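Local coordinates for chromosome partition protein Smc (Pyrococcus yayanosii, PDB 5XEI), which probably acts in chromosome condensation and partitioning as the DNA-binding, ATP-hydrolysing SMC homodimer, represented here by the head domain with part of its coiled-coil arm, at residues 157-162 / 416-421; 185-190 / 345-350. All coordinates share one frame; numbering follows the deposited sequence.

Overall arrangement
Contact 1 belongs to the globular ATPase head and contact 2 to the arm that leaves it. Their centres are 42 Å apart and their nearest atoms about 22 Å, so they do not touch. The chain path relates them. Helix 156-167, which carries segment 157-162, is followed by helix 170-246, the outgoing arm helix bearing 185-190. Helix 321-383 brings 345-350 back and leads into the three-stranded sheet whose last strand is 416-417. Contact 2 is thus nested inside the loop that contact 1 closes: one pairs the arm helices, the other joins the regions flanking the arm. Both lie away from the predicted ATP-binding residues Ala34 to Asn41.

Contact 1 (157-162 / 416-421); sequences LERRQL and KRIEAM
The guanidinium of Arg159 has Ile418 CG1 over one face and Glu419 OE1 at its edge, near its plane. Arg159 and Ile418 approach from opposite directions, and the ethyl branch of the isoleucine does the touching: Ile418 CD1 lies 3.3 Å from Arg159 NH1 and 3.6 Å from Arg159 NH2, with Ile418 CG1 3.9 Å from Arg159 CZ. Glu419 is a more distant partner. Its OE1 is 4.4 Å from Arg159 NH1, beyond a salt bridge, so any attraction between the two is probably a general electrostatic one. The arginine reaches across with CG anti to the backbone N (chi1 -153°) and then bends at chi3 (-81°). The two backbones, 11.3 Å apart between Arg159 CA and Ile418 CA, are joined almost entirely through the side chains of Arg159 and Ile418, consistent with the small buried surface of 82 Å². In the ABC-type head, the join runs from helix 156-167, which is followed in the chain by the long helix 170-246, to the turn after strand 416-417 of a three-stranded antiparallel sheet. The stretch just after Met421, leading into helix 424-440, matches the ABC signature motif of SMC heads. The i to i+3 backbone bonds Ala420 N to Arg417 O (3.0 Å) and Met421 N to Ile418 O (3.1 Å) mark the 3-10 turn at 418-419. The polar end of Arg159 finds its principal partner in Phe151, through a hydrogen bond from NH1 to the carbonyl oxygen and a cation-pi interaction. Ile418 also packs on Thr429 of helix 424-440 and on Ile406.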
loop_
_atom_site.group_PDB
_atom_site.type_symbol
_atom_site.label_atom_id
_atom_site.label_comp_id
_atom_site.label_asym_id
_atom_site.label_seq_id
_atom_site.Cartn_x
_atom_site.Cartn_y
_atom_site.Cartn_z
ATOM N N LEU A 157 -10.504 17.850 11.264
ATOM C CA LEU A 157 -10.208 16.695 10.427
ATOM C C LEU A 157 -9.529 17.105 9.132
ATOM O O LEU A 157 -8.659 16.388 8.651
ATOM C CB LEU A 157 -11.476 15.884 10.147
ATOM C CG LEU A 157 -11.491 14.530 10.872
ATOM C CD1 LEU A 157 -12.833 13.800 10.795
ATOM C CD2 LEU A 157 -10.384 13.638 10.350
ATOM N N GLU A 158 -9.874 18.268 8.569
ATOM C CA GLU A 158 -9.207 18.724 7.344
ATOM C C GLU A 158 -7.780 19.234 7.586
ATOM O O GLU A 158 -6.989 19.326 6.638
ATOM C CB GLU A 158 -10.052 19.820 6.681
ATOM C CG GLU A 158 -11.360 19.337 6.022
ATOM C CD GLU A 158 -12.216 20.487 5.462
ATOM O OE1 GLU A 158 -13.433 20.277 5.234
ATOM O OE2 GLU A 158 -11.674 21.600 5.271
ATOM N N ARG A 159 -7.435 19.569 8.831
ATOM C CA ARG A 159 -6.138 20.152 9.152
ATOM C C ARG A 159 -5.044 19.102 9.364
ATOM O O ARG A 159 -3.885 19.334 8.989
ATOM C CB ARG A 159 -6.292 21.036 10.393
ATOM C CG ARG A 159 -5.303 22.174 10.488
ATOM C CD ARG A 159 -5.760 23.235 11.506
ATOM N NE ARG A 159 -6.761 24.175 10.980
ATOM C CZ ARG A 159 -8.025 24.263 11.393
ATOM N NH1 ARG A 159 -8.826 25.162 10.831
ATOM N NH2 ARG A 159 -8.488 23.471 12.366
ATOM N N ARG A 160 -5.396 17.932 9.915
ATOM C CA ARG A 160 -4.410 16.896 10.230
ATOM C C ARG A 160 -3.608 16.475 9.012
ATOM O O ARG A 160 -2.381 16.332 9.088
ATOM C CB ARG A 160 -5.107 15.669 10.817
ATOM C CG ARG A 160 -4.172 14.498 11.133
ATOM C CD ARG A 160 -4.944 13.348 11.738
ATOM N NE ARG A 160 -5.890 12.744 10.793
ATOM C CZ ARG A 160 -5.557 12.261 9.598
ATOM N NH1 ARG A 160 -4.292 12.271 9.184
ATOM N NH2 ARG A 160 -6.490 11.748 8.801
ATOM N N GLN A 161 -4.297 16.239 7.891
ATOM C CA GLN A 161 -3.691 15.636 6.708
ATOM C C GLN A 161 -2.411 16.333 6.282
ATOM O O GLN A 161 -1.477 15.686 5.800
ATOM C CB GLN A 161 -4.685 15.659 5.559
ATOM C CG GLN A 161 -5.883 14.791 5.797
ATOM C CD GLN A 161 -6.717 15.241 6.974
ATOM O OE1 GLN A 161 -6.377 16.221 7.647
ATOM N NE2 GLN A 161 -7.784 14.494 7.273
ATOM N N LEU A 162 -2.351 17.653 6.432
ATOM C CA LEU A 162 -1.112 18.333 6.104
ATOM C C LEU A 162 0.002 17.948 7.070
ATOM O O LEU A 162 1.164 17.835 6.665
ATOM C CB LEU A 162 -1.322 19.842 6.079
ATOM C CG LEU A 162 -0.013 20.570 5.811
ATOM C CD1 LEU A 162 -0.248 21.715 4.907
ATOM C CD2 LEU A 162 0.561 21.082 7.100
ATOM N N LYS A 416 -10.141 31.520 22.193
ATOM C CA LYS A 416 -11.042 31.160 21.112
ATOM C C LYS A 416 -10.394 30.100 20.231
ATOM O O LYS A 416 -9.178 30.111 20.011
ATOM C CB LYS A 416 -11.407 32.373 20.238
ATOM C CG LYS A 416 -11.149 33.683 20.842
ATOM C CD LYS A 416 -11.315 34.802 19.847
ATOM C CE LYS A 416 -10.854 36.056 20.407
ATOM N NZ LYS A 416 -9.424 36.144 20.609
ATOM N N ARG A 417 -11.207 29.192 19.713
ATOM C CA ARG A 417 -10.659 28.309 18.698
ATOM C C ARG A 417 -10.673 29.009 17.343
ATOM O O ARG A 417 -11.334 30.038 17.158
ATOM C CB ARG A 417 -11.433 27.002 18.651
ATOM C CG ARG A 417 -11.770 26.470 20.028
ATOM C CD ARG A 417 -13.214 26.041 20.095
ATOM N NE ARG A 417 -13.418 25.111 19.018
ATOM C CZ ARG A 417 -14.577 24.954 18.403
ATOM N NH1 ARG A 417 -15.626 25.683 18.780
ATOM N NH2 ARG A 417 -14.690 24.084 17.403
ATOM N N ILE A 418 -9.922 28.441 16.390
ATOM C CA ILE A 418 -9.735 29.105 15.099
ATOM C C ILE A 418 -11.055 29.359 14.399
ATOM O O ILE A 418 -11.178 30.330 13.653
ATOM C CB ILE A 418 -8.758 28.333 14.183
ATOM C CG1 ILE A 418 -9.016 26.812 14.227
ATOM C CG2 ILE A 418 -7.298 28.795 14.432
ATOM C CD1 ILE A 418 -10.282 26.329 13.563
ATOM N N GLU A 419 -12.053 28.497 14.614
ATOM C CA GLU A 419 -13.391 28.724 14.067
ATOM C C GLU A 419 -13.847 30.167 14.251
ATOM O O GLU A 419 -14.378 30.790 13.322
ATOM C CB GLU A 419 -14.390 27.792 14.749
ATOM C CG GLU A 419 -14.566 26.461 14.089
ATOM C CD GLU A 419 -13.258 25.735 13.925
ATOM O OE1 GLU A 419 -12.775 25.669 12.769
ATOM O OE2 GLU A 419 -12.703 25.264 14.948
ATOM N N ALA A 420 -13.642 30.718 15.440
ATOM C CA ALA A 420 -14.214 32.002 15.794
ATOM C C ALA A 420 -13.226 33.148 15.665
ATOM O O ALA A 420 -13.451 34.202 16.265
ATOM C CB ALA A 420 -14.769 31.946 17.215
ATOM N N MET A 421 -12.131 32.973 14.923
ATOM C CA MET A 421 -11.244 34.105 14.682
ATOM C C MET A 421 -11.852 35.004 13.626
ATOM O O MET A 421 -12.479 34.525 12.674
ATOM C CB MET A 421 -9.854 33.681 14.220
ATOM C CG MET A 421 -9.379 32.402 14.800
ATOM S SD MET A 421 -8.767 32.586 16.460
ATOM C CE MET A 421 -7.104 33.080 16.121
#

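Contact 2 (185-190 / 345-350)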
loop_
_atom_site.group_PDB
_atom_site.type_symbol
_atom_site.label_atom_id
_atom_site.label_comp_id
_atom_site.label_asym_id
_atom_site.label_seq_id
_atom_site.Cartn_x
_atom_site.Cartn_y
_atom_site.Cartn_z
ATOM N N GLN A 185 -2.077 -12.850 1.363
ATOM C CA GLN A 185 -1.607 -14.064 0.726
ATOM C C GLN A 185 -1.410 -15.170 1.742
ATOM O O GLN A 185 -1.693 -16.343 1.469
ATOM C CB GLN A 185 -0.307 -13.753 0.014
ATOM C CG GLN A 185 0.176 -14.770 -0.944
ATOM C CD GLN A 185 1.349 -14.217 -1.704
ATOM O OE1 GLN A 185 2.124 -13.424 -1.159
ATOM N NE2 GLN A 185 1.491 -14.611 -2.967
ATOM N N ALA A 186 -0.939 -14.815 2.933
ATOM C CA ALA A 186 -0.548 -15.840 3.891
ATOM C C ALA A 186 -1.744 -16.646 4.359
ATOM O O ALA A 186 -1.650 -17.865 4.513
ATOM C CB ALA A 186 0.173 -15.215 5.084
ATOM N N GLU A 187 -2.880 -16.000 4.592
ATOM C CA GLU A 187 -3.997 -16.763 5.128
ATOM C C GLU A 187 -4.908 -17.325 4.066
ATOM O O GLU A 187 -5.704 -18.216 4.377
ATOM C CB GLU A 187 -4.849 -15.935 6.072
ATOM C CG GLU A 187 -5.067 -14.562 5.622
ATOM C CD GLU A 187 -5.276 -13.677 6.811
ATOM O OE1 GLU A 187 -5.095 -12.451 6.658
ATOM O OE2 GLU A 187 -5.611 -14.221 7.901
ATOM N N GLU A 188 -4.841 -16.831 2.835
ATOM C CA GLU A 188 -5.526 -17.554 1.778
ATOM C C GLU A 188 -4.831 -18.880 1.523
ATOM O O GLU A 188 -5.480 -19.928 1.453
ATOM C CB GLU A 188 -5.637 -16.699 0.518
ATOM C CG GLU A 188 -6.405 -15.422 0.795
ATOM C CD GLU A 188 -6.279 -14.367 -0.291
ATOM O OE1 GLU A 188 -7.150 -13.463 -0.309
ATOM O OE2 GLU A 188 -5.332 -14.435 -1.114
ATOM N N ASN A 189 -3.504 -18.853 1.416
ATOM C CA ASN A 189 -2.724 -20.083 1.514
ATOM C C ASN A 189 -3.166 -20.924 2.706
ATOM O O ASN A 189 -3.528 -22.101 2.563
ATOM C CB ASN A 189 -1.244 -19.745 1.643
ATOM C CG ASN A 189 -0.516 -19.864 0.348
ATOM O OD1 ASN A 189 -0.379 -20.966 -0.190
ATOM N ND2 ASN A 189 -0.028 -18.732 -0.173
ATOM N N LEU A 190 -3.146 -20.323 3.895
ATOM C CA LEU A 190 -3.510 -21.040 5.111
ATOM C C LEU A 190 -4.898 -21.646 5.002
ATOM O O LEU A 190 -5.141 -22.753 5.497
ATOM C CB LEU A 190 -3.442 -20.104 6.310
ATOM C CG LEU A 190 -3.644 -20.793 7.646
ATOM C CD1 LEU A 190 -2.280 -21.072 8.234
ATOM C CD2 LEU A 190 -4.481 -19.933 8.581
ATOM N N ALA A 345 2.558 -19.776 11.762
ATOM C CA ALA A 345 3.621 -18.992 12.380
ATOM C C ALA A 345 4.028 -17.829 11.486
ATOM O O ALA A 345 4.169 -16.696 11.958
ATOM C CB ALA A 345 4.818 -19.880 12.701
ATOM N N GLU A 346 4.184 -18.072 10.187
ATOM C CA GLU A 346 4.492 -16.987 9.269
ATOM C C GLU A 346 3.458 -15.866 9.382
ATOM O O GLU A 346 3.808 -14.678 9.372
ATOM C CB GLU A 346 4.576 -17.537 7.845
ATOM C CG GLU A 346 4.274 -16.527 6.732
ATOM C CD GLU A 346 4.031 -17.199 5.373
ATOM O OE1 GLU A 346 3.112 -16.761 4.629
ATOM O OE2 GLU A 346 4.753 -18.175 5.056
ATOM N N LYS A 347 2.181 -16.227 9.527
ATOM C CA LYS A 347 1.129 -15.221 9.631
ATOM C C LYS A 347 1.318 -14.376 10.879
ATOM O O LYS A 347 1.355 -13.143 10.806
ATOM C CB LYS A 347 -0.238 -15.904 9.626
ATOM C CG LYS A 347 -1.404 -15.117 10.223
ATOM C CD LYS A 347 -2.743 -15.755 9.803
ATOM C CE LYS A 347 -3.930 -15.231 10.594
ATOM N NZ LYS A 347 -3.775 -15.444 12.074
ATOM N N GLU A 348 1.470 -15.033 12.035
ATOM C CA GLU A 348 1.688 -14.309 13.279
ATOM C C GLU A 348 2.870 -13.362 13.157
ATOM O O GLU A 348 2.808 -12.220 13.615
ATOM C CB GLU A 348 1.895 -15.295 14.436
ATOM C CG GLU A 348 2.412 -14.667 15.762
ATOM C CD GLU A 348 1.496 -13.557 16.356
ATOM O OE1 GLU A 348 1.972 -12.814 17.250
ATOM O OE2 GLU A 348 0.310 -13.416 15.947
ATOM N N SER A 349 3.948 -13.808 12.516
ATOM C CA SER A 349 5.118 -12.956 12.365
ATOM C C SER A 349 4.791 -11.699 11.576
ATOM O O SER A 349 5.162 -10.587 11.974
ATOM C CB SER A 349 6.232 -13.722 11.676
ATOM O OG SER A 349 6.982 -12.826 10.872
ATOM N N ILE A 350 4.129 -11.854 10.429
ATOM C CA ILE A 350 3.737 -10.685 9.653
ATOM C C ILE A 350 2.937 -9.734 10.521
ATOM O O ILE A 350 3.128 -8.510 10.477
ATOM C CB ILE A 350 2.941 -11.115 8.412
ATOM C CG1 ILE A 350 3.806 -12.000 7.516
ATOM C CG2 ILE A 350 2.421 -9.892 7.673
ATOM C CD1 ILE A 350 3.177 -12.319 6.191
#
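The carbonyl oxygen of Gln185, next to the Ala186 that meets Glu346 across the contact, receives two N-H groups from Asn189. The backbone bond, Asn189 N to Gln185 O, measures 3.1 Å; the second, from Asn189 ND2 to Gln185 O, is weak at 3.3 Å and bent to 148°. Both stay within helix 185-190, and no hydrogen bond crosses to 345-350. The helices instead meet through side-chain surfaces, with Ala186 at the middle. Its methyl carbon CB points at the partner helix, where Glu346 OE1 lies 3.4 Å away and Ile350 CD1 4.3 Å away. The small residue coincides with the closest backbone register, Ala186 CA to Lys347 CA at 6.0 Å. Between the short segments the axes approach to 9.6 Å, and their directions differ by 159°, which identifies an antiparallel helix pair. This fits the predicted coiled-coil arm of an SMC protein, in which the chain runs out along helix 170-246 and returns along helix 321-383. Further packing extends the seam, with Lys347 and Ile350 touching Leu183 and Leu190 touching Leu343. At the flank, the side chains of Glu187 and Lys347 cross at an angle. Glu187 OE2 comes to 3.3 Å from Lys347 CE, whereas Lys347 NZ stands 4.7 Å from that same oxygen because the chain, extended through its methylenes, bends at chi4 (-58°). Both residues also touch a neighbouring molecule in the crystal, which may influence their poses. The carboxylate therefore meets the aliphatic part of the lysine, and the opposite charges probably attract one another without closing a salt bridge.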